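Local coordinates for cell death abnormality protein 2 (Caenorhabditis elegans, PDB 3QWX) that acts as a CRK-family SH2-SH3 signalling adaptor required for cell-corpse engulfment and cell migration, and binds the CED-5 C-terminal region, at residues F9-R12 with S13-P17; T128-R131 with E132-P136; K148-Q151 with D152-E155; A156-A159 with L160-G164. All blocks are in the same frame, centred on the assembly; numbering follows the deposited sequence.

Contact 1: residues F9-R12 with S13-P17; sequences FEWR and SFYFP
Trp11 meets both Phe14 and Tyr15 where the chain leaves a 3-10 turn and enters the short, weakly bonded strand 15-16 of the SH2 domain. Against Phe14 the contact is made by the root of the tryptophan: CA of Trp11 stands over one face of the phenyl ring, 3.5 Å from its centroid and 22° off the normal, which is CH-pi geometry. The CB of Trp11 comes to 3.3 Å from CE1 of Phe14. With chi1 of 44°, CG of Phe14 is set between its own N and carbonyl carbon, folding the ring back over the preceding turn. Tyr15 is reached by the indole instead. The six-membered ring of Trp11 turns its edge toward the tyrosine face in an offset edge-to-face pair, centroids 5.8 Å apart and planes at 70°.

Beneath the rings the turn is held by two successive i to i+3 backbone bonds, the repeat expected of 3-10 geometry: Ser13 N to Glu10 O at 3.1 Å, and Phe14 N to Trp11 O at 2.9 Å. Further out, Leu96 of helix 92-98 packs on both Trp11 and Phe14, Tyr49 meets Trp11 and Tyr15 edge-to-face, and the Tyr15 hydroxyl is hydrogen-bonded to Asp42. Arg12, extended from CG to NE, runs alongside one face of the indole, bringing one face of its tilted guanidinium over CZ2 of Trp11, which lies 3.5 Å from the guanidinium plane, near its centre.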
loop_
_atom_site.group_PDB
_atom_site.type_symbol
_atom_site.label_atom_id
_atom_site.label_comp_id
_atom_site.label_asym_id
_atom_site.label_seq_id
_atom_site.Cartn_x
_atom_site.Cartn_y
_atom_site.Cartn_z
ATOM N N PHE A 9 2.720 11.751 -1.206
ATOM C CA PHE A 9 1.807 12.142 -0.132
ATOM C C PHE A 9 0.618 11.183 0.014
ATOM O O PHE A 9 0.005 11.085 1.080
ATOM C CB PHE A 9 1.362 13.601 -0.290
ATOM C CG PHE A 9 2.491 14.577 -0.109
ATOM C CD1 PHE A 9 2.979 14.863 1.157
ATOM C CD2 PHE A 9 3.105 15.160 -1.204
ATOM C CE1 PHE A 9 4.051 15.746 1.321
ATOM C CE2 PHE A 9 4.176 16.042 -1.045
ATOM C CZ PHE A 9 4.645 16.323 0.220
ATOM N N GLU A 10 0.322 10.453 -1.051
ATOM C CA GLU A 10 -0.806 9.518 -1.044
ATOM C C GLU A 10 -0.379 8.066 -0.811
ATOM O O GLU A 10 -0.998 7.127 -1.328
ATOM C CB GLU A 10 -1.592 9.652 -2.342
ATOM C CG GLU A 10 -2.234 11.023 -2.500
ATOM C CD GLU A 10 -3.104 11.399 -1.304
ATOM O OE1 GLU A 10 -3.848 10.518 -0.801
ATOM O OE2 GLU A 10 -3.040 12.572 -0.865
ATOM N N TRP A 11 0.657 7.883 0.002
ATOM C CA TRP A 11 1.238 6.559 0.215
ATOM C C TRP A 11 0.314 5.563 0.922
ATOM O O TRP A 11 0.501 4.347 0.812
ATOM C CB TRP A 11 2.567 6.667 0.963
ATOM C CG TRP A 11 2.456 7.170 2.371
ATOM C CD1 TRP A 11 2.640 8.454 2.798
ATOM C CD2 TRP A 11 2.153 6.397 3.541
ATOM N NE1 TRP A 11 2.475 8.528 4.160
ATOM C CE2 TRP A 11 2.166 7.281 4.638
ATOM C CE3 TRP A 11 1.865 5.044 3.767
ATOM C CZ2 TRP A 11 1.899 6.854 5.948
ATOM C CZ3 TRP A 11 1.604 4.624 5.068
ATOM C CH2 TRP A 11 1.623 5.524 6.138
ATOM N N ARG A 12 -0.674 6.073 1.650
ATOM C CA ARG A 12 -1.619 5.202 2.349
ATOM C C ARG A 12 -2.471 4.404 1.358
ATOM O O ARG A 12 -3.039 3.367 1.703
ATOM C CB ARG A 12 -2.472 6.003 3.343
ATOM C CG ARG A 12 -1.677 6.462 4.581
ATOM C CD ARG A 12 -2.489 7.409 5.449
ATOM N NE ARG A 12 -1.803 7.804 6.683
ATOM C CZ ARG A 12 -0.910 8.788 6.775
ATOM N NH1 ARG A 12 -0.550 9.479 5.695
ATOM N NH2 ARG A 12 -0.354 9.072 7.949
ATOM N N SER A 13 -2.518 4.872 0.113
ATOM C CA SER A 13 -3.184 4.142 -0.963
ATOM C C SER A 13 -2.300 3.052 -1.589
ATOM O O SER A 13 -2.784 2.234 -2.370
ATOM C CB SER A 13 -3.685 5.102 -2.041
ATOM O OG SER A 13 -4.557 6.076 -1.486
ATOM N N PHE A 14 -1.004 3.041 -1.279
ATOM C CA PHE A 14 -0.203 1.860 -1.631
ATOM C C PHE A 14 0.351 1.113 -0.413
ATOM O O PHE A 14 1.391 0.444 -0.480
ATOM C CB PHE A 14 0.844 2.123 -2.716
ATOM C CG PHE A 14 1.630 3.391 -2.548
ATOM C CD1 PHE A 14 2.684 3.457 -1.652
ATOM C CD2 PHE A 14 1.356 4.497 -3.343
ATOM C CE1 PHE A 14 3.442 4.629 -1.526
ATOM C CE2 PHE A 14 2.106 5.669 -3.230
ATOM C CZ PHE A 14 3.143 5.733 -2.314
ATOM N N TYR A 15 -0.399 1.223 0.685
ATOM C CA TYR A 15 -0.076 0.603 1.964
ATOM C C TYR A 15 -1.009 -0.599 2.183
ATOM O O TYR A 15 -2.220 -0.492 1.987
ATOM C CB TYR A 15 -0.225 1.652 3.074
ATOM C CG TYR A 15 -0.247 1.117 4.486
ATOM C CD1 TYR A 15 0.793 0.354 4.981
ATOM C CD2 TYR A 15 -1.308 1.401 5.331
ATOM C CE1 TYR A 15 0.766 -0.134 6.275
ATOM C CE2 TYR A 15 -1.343 0.928 6.626
ATOM C CZ TYR A 15 -0.304 0.161 7.095
ATOM O OH TYR A 15 -0.346 -0.313 8.389
ATOM N N PHE A 16 -0.437 -1.746 2.549
ATOM C CA PHE A 16 -1.191 -2.989 2.643
ATOM C C PHE A 16 -1.111 -3.570 4.059
ATOM O O PHE A 16 -0.309 -4.458 4.339
ATOM C CB PHE A 16 -0.702 -4.002 1.600
ATOM C CG PHE A 16 -0.929 -3.563 0.172
ATOM C CD1 PHE A 16 -0.035 -2.700 -0.463
ATOM C CD2 PHE A 16 -2.032 -4.007 -0.532
ATOM C CE1 PHE A 16 -0.252 -2.283 -1.776
ATOM C CE2 PHE A 16 -2.248 -3.610 -1.843
ATOM C CZ PHE A 16 -1.355 -2.740 -2.469
ATOM N N PRO A 17 -1.964 -3.058 4.958
ATOM C CA PRO A 17 -1.991 -3.409 6.385
ATOM C C PRO A 17 -2.127 -4.918 6.653
ATOM O O PRO A 17 -1.560 -5.412 7.627
ATOM C CB PRO A 17 -3.221 -2.659 6.912
ATOM C CG PRO A 17 -3.536 -1.621 5.890
ATOM C CD PRO A 17 -3.065 -2.156 4.577
#

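Contact 2: residues T128-R131 with E132-P136; sequences TGER and ETDLP
OD2 of Asp134 is gripped by two consecutive backbone amides, Arg131 N at 2.8 Å and Glu130 N at 2.9 Å. The donors arrive from different directions. Glu130 N uses the anti lone pair of OD2, whereas Arg131 N comes from above the carboxylate, 59° out of its plane; its bond is the straighter of the two, with 165° at the hydrogen. Two N-H groups on one oxygen limit how the carboxylate can rotate, and they would be expected to stabilise its negative charge. The first torsion of Asp134, -62°, sets CG beside its own backbone N, and the acid group thereby reaches back to the 130-131 amides.

The same residue also closes the backbone. Asp134 N donates to Arg131 O at 3.1 Å, completing a type I beta turn from Arg131 to Asp134. Over this turn Arg131 and Thr133 run alongside each other, CB of Arg131 lying 3.7 Å from OG1 of Thr133. Glu132 bends at chi2, and its OE2 comes back to 3.5 Å from CB of Arg131, an approach to aliphatic carbon with the charged ends well apart. At the base, CG of Pro136 rests 3.5 Å from Thr128 O.

Trp153 packs on Glu130 and Asp134, while Thr133 and Leu135 bond through their backbones to Leu165. This type I turn, with the Asp134 carboxylate bonded to two amides, belongs to the RT loop of the SH3 fold, between strands 119-123 and 142-147.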
loop_
_atom_site.group_PDB
_atom_site.type_symbol
_atom_site.label_atom_id
_atom_site.label_comp_id
_atom_site.label_asym_id
_atom_site.label_seq_id
_atom_site.Cartn_x
_atom_site.Cartn_y
_atom_site.Cartn_z
ATOM N N THR A 128 -21.388 2.917 5.581
ATOM C CA THR A 128 -20.576 3.810 6.401
ATOM C C THR A 128 -19.331 3.108 6.923
ATOM O O THR A 128 -18.367 3.761 7.316
ATOM C CB THR A 128 -21.361 4.313 7.612
ATOM O OG1 THR A 128 -21.629 3.211 8.490
ATOM C CG2 THR A 128 -22.682 4.942 7.163
ATOM N N GLY A 129 -19.359 1.779 6.919
ATOM C CA GLY A 129 -18.283 0.990 7.480
ATOM C C GLY A 129 -18.631 0.652 8.917
ATOM O O GLY A 129 -19.365 1.398 9.567
ATOM N N GLU A 130 -18.119 -0.481 9.401
ATOM C CA GLU A 130 -18.340 -0.914 10.778
ATOM C C GLU A 130 -17.003 -0.946 11.525
ATOM O O GLU A 130 -16.940 -0.631 12.712
ATOM C CB GLU A 130 -19.000 -2.306 10.826
ATOM C CG GLU A 130 -20.314 -2.460 10.048
ATOM C CD GLU A 130 -20.851 -3.897 10.079
ATOM O OE1 GLU A 130 -22.052 -4.099 9.789
ATOM O OE2 GLU A 130 -20.075 -4.828 10.404
ATOM N N ARG A 131 -15.940 -1.327 10.819
ATOM C CA ARG A 131 -14.588 -1.348 11.384
ATOM C C ARG A 131 -13.658 -0.472 10.559
ATOM O O ARG A 131 -14.002 -0.057 9.452
ATOM C CB ARG A 131 -14.025 -2.779 11.428
ATOM C CG ARG A 131 -14.899 -3.781 12.168
ATOM C CD ARG A 131 -14.426 -5.221 11.955
ATOM N NE ARG A 131 -15.314 -6.176 12.616
ATOM C CZ ARG A 131 -15.089 -7.485 12.677
ATOM N NH1 ARG A 131 -14.001 -7.991 12.120
ATOM N NH2 ARG A 131 -15.941 -8.288 13.305
ATOM N N GLU A 132 -12.468 -0.217 11.090
ATOM C CA GLU A 132 -11.446 0.583 10.405
ATOM C C GLU A 132 -10.873 -0.129 9.166
ATOM O O GLU A 132 -10.204 0.481 8.327
ATOM C CB GLU A 132 -10.315 0.922 11.385
ATOM C CG GLU A 132 -9.651 -0.304 12.049
ATOM C CD GLU A 132 -10.633 -1.190 12.825
ATOM O OE1 GLU A 132 -11.292 -0.685 13.767
ATOM O OE2 GLU A 132 -10.742 -2.396 12.492
ATOM N N THR A 133 -11.142 -1.428 9.071
ATOM C CA THR A 133 -10.669 -2.257 7.976
ATOM C C THR A 133 -11.630 -2.181 6.785
ATOM O O THR A 133 -11.343 -2.706 5.707
ATOM C CB THR A 133 -10.562 -3.724 8.432
ATOM O OG1 THR A 133 -11.857 -4.195 8.844
ATOM C CG2 THR A 133 -9.594 -3.842 9.595
ATOM N N ASP A 134 -12.768 -1.524 6.995
ATOM C CA ASP A 134 -13.824 -1.462 5.990
ATOM C C ASP A 134 -13.654 -0.259 5.075
ATOM O O ASP A 134 -13.051 0.729 5.457
ATOM C CB ASP A 134 -15.197 -1.394 6.662
ATOM C CG ASP A 134 -15.505 -2.630 7.496
ATOM O OD1 ASP A 134 -14.827 -3.667 7.306
ATOM O OD2 ASP A 134 -16.424 -2.555 8.339
ATOM N N LEU A 135 -14.200 -0.353 3.869
ATOM C CA LEU A 135 -14.154 0.747 2.918
ATOM C C LEU A 135 -15.549 1.353 2.785
ATOM O O LEU A 135 -16.429 0.744 2.171
ATOM C CB LEU A 135 -13.661 0.243 1.555
ATOM C CG LEU A 135 -13.650 1.253 0.404
ATOM C CD1 LEU A 135 -12.650 2.396 0.674
ATOM C CD2 LEU A 135 -13.361 0.583 -0.926
ATOM N N PRO A 136 -15.766 2.536 3.389
ATOM C CA PRO A 136 -17.082 3.183 3.275
ATOM C C PRO A 136 -17.320 3.587 1.834
ATOM O O PRO A 136 -16.368 3.895 1.120
ATOM C CB PRO A 136 -16.939 4.439 4.142
ATOM C CG PRO A 136 -15.734 4.191 5.016
ATOM C CD PRO A 136 -14.823 3.338 4.188
#

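Contact 3: residues K148-Q151 with D152-E155; sequences KTNQ and DWWE
Lys148 lies alongside Trp154, its extended aliphatic chain running over one face of the indole. CG sits above the five-membered ring, 3.6 Å from its centroid and only 7° off the normal, a CH-pi contact. Farther along, CE is 3.6 Å from CH2 of Trp154, and NZ reaches 4.3 Å from the centroid of the six-membered ring, off-centre, as a cation-pi partner. A long, weak ion pair with Glu119 also engages this ammonium.

Thr149 turns its side chain toward the strand, where OG1 makes a weak hydrogen bond to Trp153 O.

Asn150 carries most of the polar contact. Its N adds a second, nearly straight but weak bond to Trp153 O. With chi1 at 53° the amide folds forward, and OD1 accepts from two successive amides: Asp152 N at 2.7 Å, in the carbonyl plane on a lone pair, and Trp153 N at 2.7 Å, from 35° out of that plane. The bond to Asp152 N makes an Asx turn, which shapes the n-Src loop of the SH3 fold as it runs into strand 153-157. That loop lies beside Trp153, the tryptophan that in SH3 domains generally lines the proline-rich ligand groove. From Asn150, too, the backbone O meets the edge of the Trp154 ring in plane, receiving a weak bond from NE1 at 3.1 Å.

Gln151 runs side by side with Asp152, its CG 4.0 Å from OD1 of that residue.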
loop_
_atom_site.group_PDB
_atom_site.type_symbol
_atom_site.label_atom_id
_atom_site.label_comp_id
_atom_site.label_asym_id
_atom_site.label_seq_id
_atom_site.Cartn_x
_atom_site.Cartn_y
_atom_site.Cartn_z
ATOM N N LYS A 148 -12.398 -11.854 -3.393
ATOM C CA LYS A 148 -13.614 -12.392 -2.793
ATOM C C LYS A 148 -13.292 -13.287 -1.596
ATOM O O LYS A 148 -13.523 -14.495 -1.617
ATOM C CB LYS A 148 -14.466 -13.092 -3.844
ATOM C CG LYS A 148 -15.082 -12.099 -4.804
ATOM C CD LYS A 148 -15.999 -12.763 -5.810
ATOM C CE LYS A 148 -16.700 -11.703 -6.649
ATOM N NZ LYS A 148 -17.732 -12.294 -7.531
ATOM N N THR A 149 -12.742 -12.640 -0.571
ATOM C CA THR A 149 -12.362 -13.225 0.713
ATOM C C THR A 149 -13.288 -14.352 1.170
ATOM O O THR A 149 -12.885 -15.514 1.302
ATOM C CB THR A 149 -12.367 -12.109 1.796
ATOM O OG1 THR A 149 -12.036 -10.849 1.191
ATOM C CG2 THR A 149 -11.380 -12.413 2.911
ATOM N N ASN A 150 -14.532 -13.999 1.443
ATOM C CA ASN A 150 -15.529 -15.003 1.768
ATOM C C ASN A 150 -16.808 -14.604 1.073
ATOM O O ASN A 150 -16.810 -13.659 0.280
ATOM C CB ASN A 150 -15.705 -15.140 3.285
ATOM C CG ASN A 150 -15.985 -13.812 3.972
ATOM O OD1 ASN A 150 -17.025 -13.194 3.743
ATOM N ND2 ASN A 150 -15.074 -13.386 4.840
ATOM N N GLN A 151 -17.897 -15.307 1.348
ATOM C CA GLN A 151 -19.117 -15.012 0.624
ATOM C C GLN A 151 -19.711 -13.704 1.096
ATOM O O GLN A 151 -20.543 -13.118 0.401
ATOM C CB GLN A 151 -20.131 -16.151 0.758
ATOM C CG GLN A 151 -20.406 -16.560 2.178
ATOM C CD GLN A 151 -21.034 -17.936 2.258
ATOM O OE1 GLN A 151 -20.984 -18.596 3.292
ATOM N NE2 GLN A 151 -21.615 -18.382 1.151
ATOM N N ASP A 152 -19.275 -13.219 2.258
ATOM C CA ASP A 152 -19.923 -12.044 2.853
ATOM C C ASP A 152 -19.152 -10.730 2.713
ATOM O O ASP A 152 -19.756 -9.651 2.626
ATOM C CB ASP A 152 -20.313 -12.308 4.318
ATOM C CG ASP A 152 -21.473 -13.325 4.445
ATOM O OD1 ASP A 152 -22.364 -13.345 3.576
ATOM O OD2 ASP A 152 -21.492 -14.102 5.416
ATOM N N TRP A 153 -17.826 -10.818 2.686
ATOM C CA TRP A 153 -16.987 -9.623 2.670
ATOM C C TRP A 153 -15.921 -9.704 1.592
ATOM O O TRP A 153 -15.192 -10.695 1.507
ATOM C CB TRP A 153 -16.365 -9.390 4.058
ATOM C CG TRP A 153 -17.399 -9.031 5.071
ATOM C CD1 TRP A 153 -18.154 -9.897 5.821
ATOM C CD2 TRP A 153 -17.821 -7.710 5.438
ATOM N NE1 TRP A 153 -19.016 -9.191 6.630
ATOM C CE2 TRP A 153 -18.832 -7.850 6.421
ATOM C CE3 TRP A 153 -17.436 -6.426 5.047
ATOM C CZ2 TRP A 153 -19.453 -6.759 7.012
ATOM C CZ3 TRP A 153 -18.057 -5.336 5.634
ATOM C CH2 TRP A 153 -19.055 -5.511 6.609
ATOM N N TRP A 154 -15.853 -8.669 0.756
ATOM C CA TRP A 154 -14.903 -8.637 -0.347
ATOM C C TRP A 154 -13.972 -7.440 -0.218
ATOM O O TRP A 154 -14.383 -6.374 0.235
ATOM C CB TRP A 154 -15.629 -8.532 -1.688
ATOM C CG TRP A 154 -16.530 -9.675 -2.030
ATOM C CD1 TRP A 154 -16.578 -10.897 -1.426
ATOM C CD2 TRP A 154 -17.514 -9.701 -3.071
ATOM N NE1 TRP A 154 -17.535 -11.679 -2.024
ATOM C CE2 TRP A 154 -18.128 -10.968 -3.034
ATOM C CE3 TRP A 154 -17.939 -8.771 -4.027
ATOM C CZ2 TRP A 154 -19.136 -11.339 -3.923
ATOM C CZ3 TRP A 154 -18.948 -9.133 -4.900
ATOM C CH2 TRP A 154 -19.538 -10.410 -4.841
ATOM N N GLU A 155 -12.721 -7.610 -0.630
ATOM C CA GLU A 155 -11.786 -6.491 -0.681
ATOM C C GLU A 155 -12.084 -5.631 -1.920
ATOM O O GLU A 155 -12.116 -6.141 -3.044
ATOM C CB GLU A 155 -10.337 -6.997 -0.726
ATOM C CG GLU A 155 -9.287 -5.872 -0.685
ATOM C CD GLU A 155 -7.853 -6.370 -0.876
ATOM O OE1 GLU A 155 -7.657 -7.520 -1.318
ATOM O OE2 GLU A 155 -6.917 -5.597 -0.596
#

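Contact 4: residues A156-A159 with L160-G164; sequences ARNA and LGTTG
Backbone bonding between Ala156 and Gly164 opens the hairpin: Ala156 N donates to Gly164 O at 2.8 Å and Gly164 N returns a bond to Ala156 O at 3.0 Å, which defines an antiparallel hydrogen-bonded pair. Arg157 and Thr163 follow as a non-hydrogen-bonded pair. Here, with the CA atoms of Arg157 and Thr163 4.4 Å apart, two CA-H...O contacts span the strands, Thr163 CA to Ala156 O at 3.2 Å and Arg157 CA to Thr162 O at 3.3 Å. Beyond them, Asn158 N bonds to Thr162 O at 2.9 Å. The chain reverses in a type I turn, with Gly161 N donating to Asn158 O. Gly161, at a positive phi of 102°, and Thr162 both lie opposite Asn158, so the reversal is a type I turn with a G1 beta bulge.

Side-chain polar bonding is concentrated on Asn158. A chi1 of 69° tucks its amide back over the turn, where OD1 accepts from Thr162 N at 3.0 Å, from 42° out of the amide plane. Weak bonds from Leu160 N and Gly161 N reach the same oxygen, tying it to three amides of the returning chain.

Packing is lighter: Arg157 passes Thr163 with CG 3.9 Å from OG1 of that threonine.

This is the distal hairpin of the SH3 domain, joining strand 153-157 to 163-167, the outermost strand on that side of the sheet. Leu135 of the RT loop packs on Asn158, and the Arg157 guanidinium bridges to Glu144 on the neighbouring strand 142-147.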
loop_
_atom_site.group_PDB
_atom_site.type_symbol
_atom_site.label_atom_id
_atom_site.label_comp_id
_atom_site.label_asym_id
_atom_site.label_seq_id
_atom_site.Cartn_x
_atom_site.Cartn_y
_atom_site.Cartn_z
ATOM N N ALA A 156 -12.306 -4.335 -1.694
ATOM C CA ALA A 156 -12.651 -3.383 -2.757
ATOM C C ALA A 156 -11.676 -2.194 -2.792
ATOM O O ALA A 156 -10.944 -1.949 -1.829
ATOM C CB ALA A 156 -14.059 -2.892 -2.566
ATOM N N ARG A 157 -11.673 -1.466 -3.903
ATOM C CA ARG A 157 -10.813 -0.307 -4.080
ATOM C C ARG A 157 -11.651 0.804 -4.683
ATOM O O ARG A 157 -12.376 0.584 -5.648
ATOM C CB ARG A 157 -9.643 -0.635 -5.017
ATOM C CG ARG A 157 -8.631 0.490 -5.159
ATOM C CD ARG A 157 -7.376 0.011 -5.884
ATOM N NE ARG A 157 -7.664 -0.473 -7.223
ATOM C CZ ARG A 157 -7.043 -1.491 -7.813
ATOM N NH1 ARG A 157 -6.077 -2.162 -7.191
ATOM N NH2 ARG A 157 -7.395 -1.842 -9.036
ATOM N N ASN A 158 -11.571 1.998 -4.122
ATOM C CA ASN A 158 -12.337 3.099 -4.696
ATOM C C ASN A 158 -11.532 3.906 -5.730
ATOM O O ASN A 158 -10.365 3.594 -5.999
ATOM C CB ASN A 158 -12.956 3.983 -3.604
ATOM C CG ASN A 158 -11.917 4.778 -2.815
ATOM O OD1 ASN A 158 -10.775 4.943 -3.242
ATOM N ND2 ASN A 158 -12.327 5.292 -1.672
ATOM N N ALA A 159 -12.161 4.919 -6.316
ATOM C CA ALA A 159 -11.525 5.735 -7.356
ATOM C C ALA A 159 -10.253 6.411 -6.860
ATOM O O ALA A 159 -9.337 6.685 -7.642
ATOM C CB ALA A 159 -12.500 6.782 -7.886
ATOM N N LEU A 160 -10.209 6.695 -5.562
ATOM C CA LEU A 160 -9.059 7.359 -4.968
ATOM C C LEU A 160 -7.879 6.398 -4.774
ATOM O O LEU A 160 -6.738 6.830 -4.620
ATOM C CB LEU A 160 -9.459 8.031 -3.647
ATOM C CG LEU A 160 -10.099 9.429 -3.691
ATOM C CD1 LEU A 160 -11.067 9.598 -4.859
ATOM C CD2 LEU A 160 -10.791 9.760 -2.365
ATOM N N GLY A 161 -8.152 5.098 -4.799
ATOM C CA GLY A 161 -7.116 4.101 -4.581
ATOM C C GLY A 161 -7.160 3.510 -3.184
ATOM O O GLY A 161 -6.352 2.644 -2.837
ATOM N N THR A 162 -8.115 3.974 -2.383
ATOM C CA THR A 162 -8.311 3.464 -1.031
ATOM C C THR A 162 -8.938 2.066 -1.028
ATOM O O THR A 162 -9.923 1.809 -1.723
ATOM C CB THR A 162 -9.193 4.408 -0.203
ATOM O OG1 THR A 162 -8.718 5.749 -0.355
ATOM C CG2 THR A 162 -9.171 4.020 1.285
ATOM N N THR A 163 -8.367 1.174 -0.226
ATOM C CA THR A 163 -8.759 -0.231 -0.217
ATOM C C THR A 163 -9.357 -0.640 1.132
ATOM O O THR A 163 -8.968 -0.130 2.174
ATOM C CB THR A 163 -7.554 -1.149 -0.530
ATOM O OG1 THR A 163 -7.181 -1.009 -1.912
ATOM C CG2 THR A 163 -7.910 -2.592 -0.273
ATOM N N GLY A 164 -10.298 -1.580 1.115
ATOM C CA GLY A 164 -10.884 -2.064 2.344
ATOM C C GLY A 164 -12.003 -3.045 2.048
ATOM O O GLY A 164 -12.358 -3.251 0.900
#

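The four contacts follow one another in series, each a local turn in continuous chain, and none nests within or crosses another. Contact 1 is part of the SH2 domain, joining its N-terminal 3-10 turn to strand 15-16; the other three shape successive connections of the SH3 domain. Contact 2 folds the RT loop after strand 119-123, contact 3 the n-Src loop before strand 153-157, and contact 4 reverses that strand into 163-167. Contacts 3 and 4 thus share strand 153-157. The RT loop packs on both, reaching contact 4 through Leu135 against Ala156 and Gly164. Between domains, Ser13 of contact 1 touches the distal turn, CB lying 3.7 Å from Gly161 O.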